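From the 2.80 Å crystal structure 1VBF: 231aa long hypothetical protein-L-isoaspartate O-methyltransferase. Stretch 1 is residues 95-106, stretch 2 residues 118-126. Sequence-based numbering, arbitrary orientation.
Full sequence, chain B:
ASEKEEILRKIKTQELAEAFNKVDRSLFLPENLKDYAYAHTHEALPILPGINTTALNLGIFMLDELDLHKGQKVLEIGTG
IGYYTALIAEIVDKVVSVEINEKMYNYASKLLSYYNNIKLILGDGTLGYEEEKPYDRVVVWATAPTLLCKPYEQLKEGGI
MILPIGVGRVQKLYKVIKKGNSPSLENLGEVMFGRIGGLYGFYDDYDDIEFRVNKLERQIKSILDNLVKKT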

ATOM      1  N   VAL B  95     -40.588 -15.394 -15.887  1.00 36.60           N
ATOM      2  CA  VAL B  95     -39.314 -15.123 -15.235  1.00 33.44           C
ATOM      3  C   VAL B  95     -38.665 -16.387 -14.678  1.00 33.49           C
ATOM      4  O   VAL B  95     -39.256 -17.062 -13.836  1.00 34.04           O
ATOM      5  CB  VAL B  95     -39.498 -14.139 -14.055  1.00 30.78           C
ATOM      6  CG1 VAL B  95     -38.209 -13.920 -13.336  1.00 28.86           C
ATOM      7  CG2 VAL B  95     -40.005 -12.831 -14.553  1.00 31.56           C
ATOM      8  N   VAL B  96     -37.460 -16.713 -15.148  1.00 32.13           N
ATOM      9  CA  VAL B  96     -36.719 -17.857 -14.617  1.00 31.06           C
ATOM     10  C   VAL B  96     -35.648 -17.240 -13.700  1.00 30.45           C
ATOM     11  O   VAL B  96     -34.858 -16.417 -14.142  1.00 29.71           O
ATOM     12  CB  VAL B  96     -36.031 -18.657 -15.735  1.00 32.00           C
ATOM     13  CG1 VAL B  96     -35.085 -19.668 -15.128  1.00 31.89           C
ATOM     14  CG2 VAL B  96     -37.077 -19.368 -16.605  1.00 31.31           C
ATOM     15  N   SER B  97     -35.620 -17.629 -12.432  1.00 29.57           N
ATOM     16  CA  SER B  97     -34.663 -17.058 -11.498  1.00 30.24           C
ATOM     17  C   SER B  97     -33.848 -18.093 -10.715  1.00 32.63           C
ATOM     18  O   SER B  97     -34.408 -18.954 -10.041  1.00 33.76           O
ATOM     19  CB  SER B  97     -35.394 -16.156 -10.520  1.00 30.30           C
ATOM     20  OG  SER B  97     -34.520 -15.640  -9.534  1.00 32.21           O
ATOM     21  N   VAL B  98     -32.523 -17.957 -10.763  1.00 32.13           N
ATOM     22  CA  VAL B  98     -31.614 -18.887 -10.108  1.00 31.43           C
ATOM     23  C   VAL B  98     -30.967 -18.383  -8.810  1.00 33.02           C
ATOM     24  O   VAL B  98     -30.555 -17.237  -8.734  1.00 35.99           O
ATOM     25  CB  VAL B  98     -30.475 -19.247 -11.082  1.00 30.04           C
ATOM     26  CG1 VAL B  98     -29.621 -20.363 -10.501  1.00 27.92           C
ATOM     27  CG2 VAL B  98     -31.058 -19.592 -12.450  1.00 26.98           C
ATOM     28  N   GLU B  99     -30.859 -19.250  -7.806  1.00 33.04           N
ATOM     29  CA  GLU B  99     -30.222 -18.915  -6.539  1.00 31.70           C
ATOM     30  C   GLU B  99     -29.279 -20.071  -6.159  1.00 33.15           C
ATOM     31  O   GLU B  99     -29.685 -21.227  -6.182  1.00 35.85           O
ATOM     32  CB  GLU B  99     -31.263 -18.711  -5.451  1.00 31.15           C
ATOM     33  CG  GLU B  99     -30.637 -18.600  -4.072  1.00 34.23           C
ATOM     34  CD  GLU B  99     -29.682 -17.422  -3.965  1.00 35.68           C
ATOM     35  OE1 GLU B  99     -28.565 -17.597  -3.428  1.00 34.84           O
ATOM     36  OE2 GLU B  99     -30.053 -16.318  -4.417  1.00 37.82           O
ATOM     37  N   ILE B 100     -28.033 -19.770  -5.800  1.00 31.86           N
ATOM     38  CA  ILE B 100     -27.070 -20.819  -5.480  1.00 30.73           C
ATOM     39  C   ILE B 100     -27.009 -21.212  -4.015  1.00 32.33           C
ATOM     40  O   ILE B 100     -26.603 -22.327  -3.676  1.00 31.57           O
ATOM     41  CB  ILE B 100     -25.634 -20.412  -5.948  1.00 29.25           C
ATOM     42  CG1 ILE B 100     -24.706 -21.619  -5.953  1.00 26.73           C
ATOM     43  CG2 ILE B 100     -25.034 -19.381  -5.015  1.00 23.30           C
ATOM     44  CD1 ILE B 100     -23.408 -21.359  -6.710  1.00 27.47           C
ATOM     45  N   ASN B 101     -27.423 -20.294  -3.152  1.00 34.00           N
ATOM     46  CA  ASN B 101     -27.378 -20.519  -1.714  1.00 35.35           C
ATOM     47  C   ASN B 101     -28.699 -21.079  -1.257  1.00 36.21           C
ATOM     48  O   ASN B 101     -29.744 -20.464  -1.445  1.00 35.64           O
ATOM     49  CB  ASN B 101     -27.062 -19.202  -1.005  1.00 36.71           C
ATOM     50  CG  ASN B 101     -27.049 -19.331   0.504  1.00 39.07           C
ATOM     51  OD1 ASN B 101     -28.081 -19.566   1.135  1.00 41.49           O
ATOM     52  ND2 ASN B 101     -25.879 -19.166   1.095  1.00 38.47           N
ATOM     53  N   GLU B 102     -28.649 -22.261  -0.661  1.00 37.82           N
ATOM     54  CA  GLU B 102     -29.857 -22.912  -0.213  1.00 40.40           C
ATOM     55  C   GLU B 102     -30.673 -22.141   0.815  1.00 39.65           C
ATOM     56  O   GLU B 102     -31.881 -22.003   0.648  1.00 41.32           O
ATOM     57  CB  GLU B 102     -29.546 -24.319   0.307  1.00 43.56           C
ATOM     58  CG  GLU B 102     -30.809 -25.067   0.748  1.00 50.36           C
ATOM     59  CD  GLU B 102     -30.718 -26.584   0.626  1.00 52.31           C
ATOM     60  OE1 GLU B 102     -31.586 -27.271   1.216  1.00 54.69           O
ATOM     61  OE2 GLU B 102     -29.800 -27.085  -0.060  1.00 52.91           O
ATOM     62  N   LYS B 103     -30.044 -21.634   1.871  1.00 39.02           N
ATOM     63  CA  LYS B 103     -30.783 -20.890   2.883  1.00 37.92           C
ATOM     64  C   LYS B 103     -31.533 -19.725   2.257  1.00 39.14           C
ATOM     65  O   LYS B 103     -32.671 -19.452   2.607  1.00 40.46           O
ATOM     66  CB  LYS B 103     -29.840 -20.382   3.960  1.00 36.73           C
ATOM     67  CG  LYS B 103     -29.085 -21.494   4.630  1.00 37.08           C
ATOM     68  CD  LYS B 103     -28.335 -21.007   5.845  1.00 38.78           C
ATOM     69  CE  LYS B 103     -27.539 -22.123   6.489  1.00 38.13           C
ATOM     70  NZ  LYS B 103     -28.454 -23.214   6.907  1.00 43.49           N
HETATM   71  N   MSE B 104     -30.887 -19.044   1.319  1.00 39.49           N
HETATM   72  CA  MSE B 104     -31.487 -17.929   0.611  1.00 40.02           C
HETATM   73  C   MSE B 104     -32.683 -18.415  -0.225  1.00 38.52           C
HETATM   74  O   MSE B 104     -33.735 -17.769  -0.264  1.00 37.46           O
HETATM   75  CB  MSE B 104     -30.437 -17.283  -0.298  1.00 45.25           C
HETATM   76  CG  MSE B 104     -30.913 -16.018  -1.010  1.00 52.65           C
HETATM   77 SE   MSE B 104     -31.209 -14.438   0.127  1.00 65.74          SE
HETATM   78  CE  MSE B 104     -30.743 -15.134   1.875  1.00 60.55           C
ATOM     79  N   TYR B 105     -32.491 -19.550  -0.896  1.00 36.95           N
ATOM     80  CA  TYR B 105     -33.501 -20.199  -1.737  1.00 35.81           C
ATOM     81  C   TYR B 105     -34.759 -20.496  -0.913  1.00 35.85           C
ATOM     82  O   TYR B 105     -35.895 -20.319  -1.376  1.00 34.53           O
ATOM     83  CB  TYR B 105     -32.930 -21.518  -2.279  1.00 36.72           C
ATOM     84  CG  TYR B 105     -33.887 -22.349  -3.106  1.00 36.36           C
ATOM     85  CD1 TYR B 105     -34.277 -21.928  -4.368  1.00 36.07           C
ATOM     86  CD2 TYR B 105     -34.432 -23.537  -2.611  1.00 36.33           C
ATOM     87  CE1 TYR B 105     -35.188 -22.656  -5.117  1.00 36.03           C
ATOM     88  CE2 TYR B 105     -35.339 -24.270  -3.354  1.00 35.19           C
ATOM     89  CZ  TYR B 105     -35.712 -23.820  -4.605  1.00 35.66           C
ATOM     90  OH  TYR B 105     -36.613 -24.526  -5.352  1.00 36.02           O
ATOM     91  N   ASN B 106     -34.531 -20.959   0.312  1.00 34.91           N
ATOM     92  CA  ASN B 106     -35.609 -21.296   1.215  1.00 36.45           C
ATOM     93  C   ASN B 106     -36.379 -20.055   1.635  1.00 37.98           C
ATOM     94  O   ASN B 106     -37.610 -20.006   1.522  1.00 37.99           O
ATOM     95  CB  ASN B 106     -35.072 -22.011   2.462  1.00 36.36           C
ATOM     96  CG  ASN B 106     -34.480 -23.387   2.156  1.00 37.22           C
ATOM     97  OD1 ASN B 106     -34.904 -24.065   1.223  1.00 37.83           O
ATOM     98  ND2 ASN B 106     -33.508 -23.810   2.959  1.00 35.79           N
TER
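Stretch 2, residues 118-126: IKLILGDGT

Residues 118-122 form an extended strand that lies beside strand 95-99 and runs in the same direction, the two axes crossing at -19° and approaching to 4.6 Å. The register is simple: Ile118 pairs with Val95, Lys119 with Val96, Leu120 with Ser97, Ile121 with Val98 and Leu122 with Glu99, with CA atoms 4.6 to 5.1 Å apart.

The backbone bonds follow the parallel pattern, in which alternate residues reach across. Lys119 N donates to Val95 O (2.7 Å) and Lys119 O accepts from Ser97 N (2.8 Å); Ile121 N donates to Ser97 O and Ile121 O accepts from Glu99 N, both at 2.9 Å. Gly123 N extends the ladder to Glu99 O (2.9 Å), just past the strand. CA-H...O contacts fill the gaps, such as Ile118 CA to Val95 O at 3.2 Å.

Side chains alternate between the faces. Lys119 and Ile121 share one with Val96 and Val98. The beta-branched residues suit an extended backbone and pack closely: Val98 CG1 lies 3.9 Å from Ile121 CG2, and Val96 CG1 4.2 Å from Ile121 CD1. The end of Lys119 leads away, as befits a charged group at an exposed position. Beyond the strand, Val98 also packs against the loop and turn, its CG1 3.7 Å from Gly125 CA.

Ile118, Leu120 and Leu122 occupy the other face, where helix 102-106 runs roughly antiparallel to the second strand (158°). Tyr105 points from this helix toward stretch 2. Leu122 offers its aliphatic side chain to the flat ring, its CB 3.7 Å from the ring centroid of Tyr105 in a CH-pi contact. The phenol is also polar: one water bridges Tyr105 OH (2.5 Å) and Leu120 O, to which it donates at 3.0 Å.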

ATOM      1  N   ILE B 118     -43.118 -17.146 -12.255  1.00 34.99           N
ATOM      2  CA  ILE B 118     -41.733 -17.149 -11.788  1.00 34.25           C
ATOM      3  C   ILE B 118     -41.218 -18.570 -11.485  1.00 34.40           C
ATOM      4  O   ILE B 118     -41.653 -19.203 -10.527  1.00 34.51           O
ATOM      5  CB  ILE B 118     -41.576 -16.332 -10.486  1.00 32.95           C
ATOM      6  CG1 ILE B 118     -42.098 -14.914 -10.661  1.00 30.71           C
ATOM      7  CG2 ILE B 118     -40.124 -16.314 -10.052  1.00 34.42           C
ATOM      8  CD1 ILE B 118     -42.093 -14.141  -9.332  1.00 29.75           C
ATOM      9  N   LYS B 119     -40.292 -19.065 -12.299  1.00 34.84           N
ATOM     10  CA  LYS B 119     -39.690 -20.372 -12.063  1.00 34.49           C
ATOM     11  C   LYS B 119     -38.421 -20.172 -11.202  1.00 34.71           C
ATOM     12  O   LYS B 119     -37.457 -19.535 -11.645  1.00 34.81           O
ATOM     13  CB  LYS B 119     -39.311 -21.029 -13.386  1.00 34.34           C
ATOM     14  CG  LYS B 119     -38.697 -22.411 -13.227  1.00 35.43           C
ATOM     15  CD  LYS B 119     -38.377 -23.004 -14.581  1.00 38.06           C
ATOM     16  CE  LYS B 119     -37.974 -24.457 -14.440  1.00 41.06           C
ATOM     17  NZ  LYS B 119     -38.982 -25.243 -13.663  1.00 41.82           N
ATOM     18  N   LEU B 120     -38.437 -20.723  -9.988  1.00 32.35           N
ATOM     19  CA  LEU B 120     -37.332 -20.620  -9.054  1.00 32.64           C
ATOM     20  C   LEU B 120     -36.389 -21.842  -9.017  1.00 33.58           C
ATOM     21  O   LEU B 120     -36.738 -22.899  -8.498  1.00 34.74           O
ATOM     22  CB  LEU B 120     -37.885 -20.381  -7.651  1.00 33.86           C
ATOM     23  CG  LEU B 120     -38.766 -19.141  -7.474  1.00 37.33           C
ATOM     24  CD1 LEU B 120     -39.519 -19.236  -6.156  1.00 34.75           C
ATOM     25  CD2 LEU B 120     -37.906 -17.866  -7.535  1.00 37.02           C
ATOM     26  N   ILE B 121     -35.172 -21.661  -9.522  1.00 33.32           N
ATOM     27  CA  ILE B 121     -34.148 -22.702  -9.565  1.00 31.86           C
ATOM     28  C   ILE B 121     -33.100 -22.575  -8.455  1.00 32.62           C
ATOM     29  O   ILE B 121     -32.651 -21.470  -8.154  1.00 32.67           O
ATOM     30  CB  ILE B 121     -33.397 -22.650 -10.916  1.00 32.99           C
ATOM     31  CG1 ILE B 121     -34.276 -23.229 -12.022  1.00 34.68           C
ATOM     32  CG2 ILE B 121     -32.078 -23.404 -10.834  1.00 30.01           C
ATOM     33  CD1 ILE B 121     -35.616 -22.593 -12.147  1.00 36.90           C
ATOM     34  N   LEU B 122     -32.715 -23.712  -7.862  1.00 31.52           N
ATOM     35  CA  LEU B 122     -31.678 -23.757  -6.827  1.00 30.08           C
ATOM     36  C   LEU B 122     -30.460 -24.340  -7.548  1.00 30.09           C
ATOM     37  O   LEU B 122     -30.417 -25.527  -7.783  1.00 31.82           O
ATOM     38  CB  LEU B 122     -32.069 -24.704  -5.706  1.00 28.52           C
ATOM     39  CG  LEU B 122     -31.354 -24.531  -4.356  1.00 33.55           C
ATOM     40  CD1 LEU B 122     -31.229 -25.898  -3.721  1.00 29.86           C
ATOM     41  CD2 LEU B 122     -29.968 -23.864  -4.493  1.00 30.73           C
ATOM     42  N   GLY B 123     -29.475 -23.520  -7.901  1.00 29.43           N
ATOM     43  CA  GLY B 123     -28.336 -24.047  -8.625  1.00 28.64           C
ATOM     44  C   GLY B 123     -27.263 -23.021  -8.921  1.00 30.99           C
ATOM     45  O   GLY B 123     -27.275 -21.918  -8.380  1.00 34.03           O
ATOM     46  N   ASP B 124     -26.327 -23.386  -9.787  1.00 29.90           N
ATOM     47  CA  ASP B 124     -25.205 -22.542 -10.162  1.00 28.15           C
ATOM     48  C   ASP B 124     -25.663 -21.526 -11.188  1.00 28.56           C
ATOM     49  O   ASP B 124     -25.809 -21.848 -12.372  1.00 30.59           O
ATOM     50  CB  ASP B 124     -24.108 -23.428 -10.752  1.00 28.09           C
ATOM     51  CG  ASP B 124     -22.868 -22.656 -11.153  1.00 29.16           C
ATOM     52  OD1 ASP B 124     -22.898 -21.412 -11.260  1.00 28.31           O
ATOM     53  OD2 ASP B 124     -21.842 -23.317 -11.381  1.00 30.68           O
ATOM     54  N   GLY B 125     -25.874 -20.296 -10.746  1.00 28.50           N
ATOM     55  CA  GLY B 125     -26.330 -19.258 -11.653  1.00 30.53           C
ATOM     56  C   GLY B 125     -25.376 -18.978 -12.799  1.00 31.95           C
ATOM     57  O   GLY B 125     -25.766 -18.445 -13.837  1.00 32.09           O
ATOM     58  N   THR B 126     -24.114 -19.327 -12.598  1.00 32.97           N
ATOM     59  CA  THR B 126     -23.077 -19.148 -13.602  1.00 33.12           C
ATOM     60  C   THR B 126     -23.412 -19.943 -14.870  1.00 33.63           C
ATOM     61  O   THR B 126     -22.913 -19.658 -15.963  1.00 31.13           O
ATOM     62  CB  THR B 126     -21.752 -19.589 -12.991  1.00 34.57           C
ATOM     63  OG1 THR B 126     -21.120 -18.452 -12.400  1.00 36.09           O
ATOM     64  CG2 THR B 126     -20.856 -20.236 -14.001  1.00 36.22           C
TER
HETATM   65  O   HOH W   1     -38.722 -23.576  -6.309  1.00 30.38           O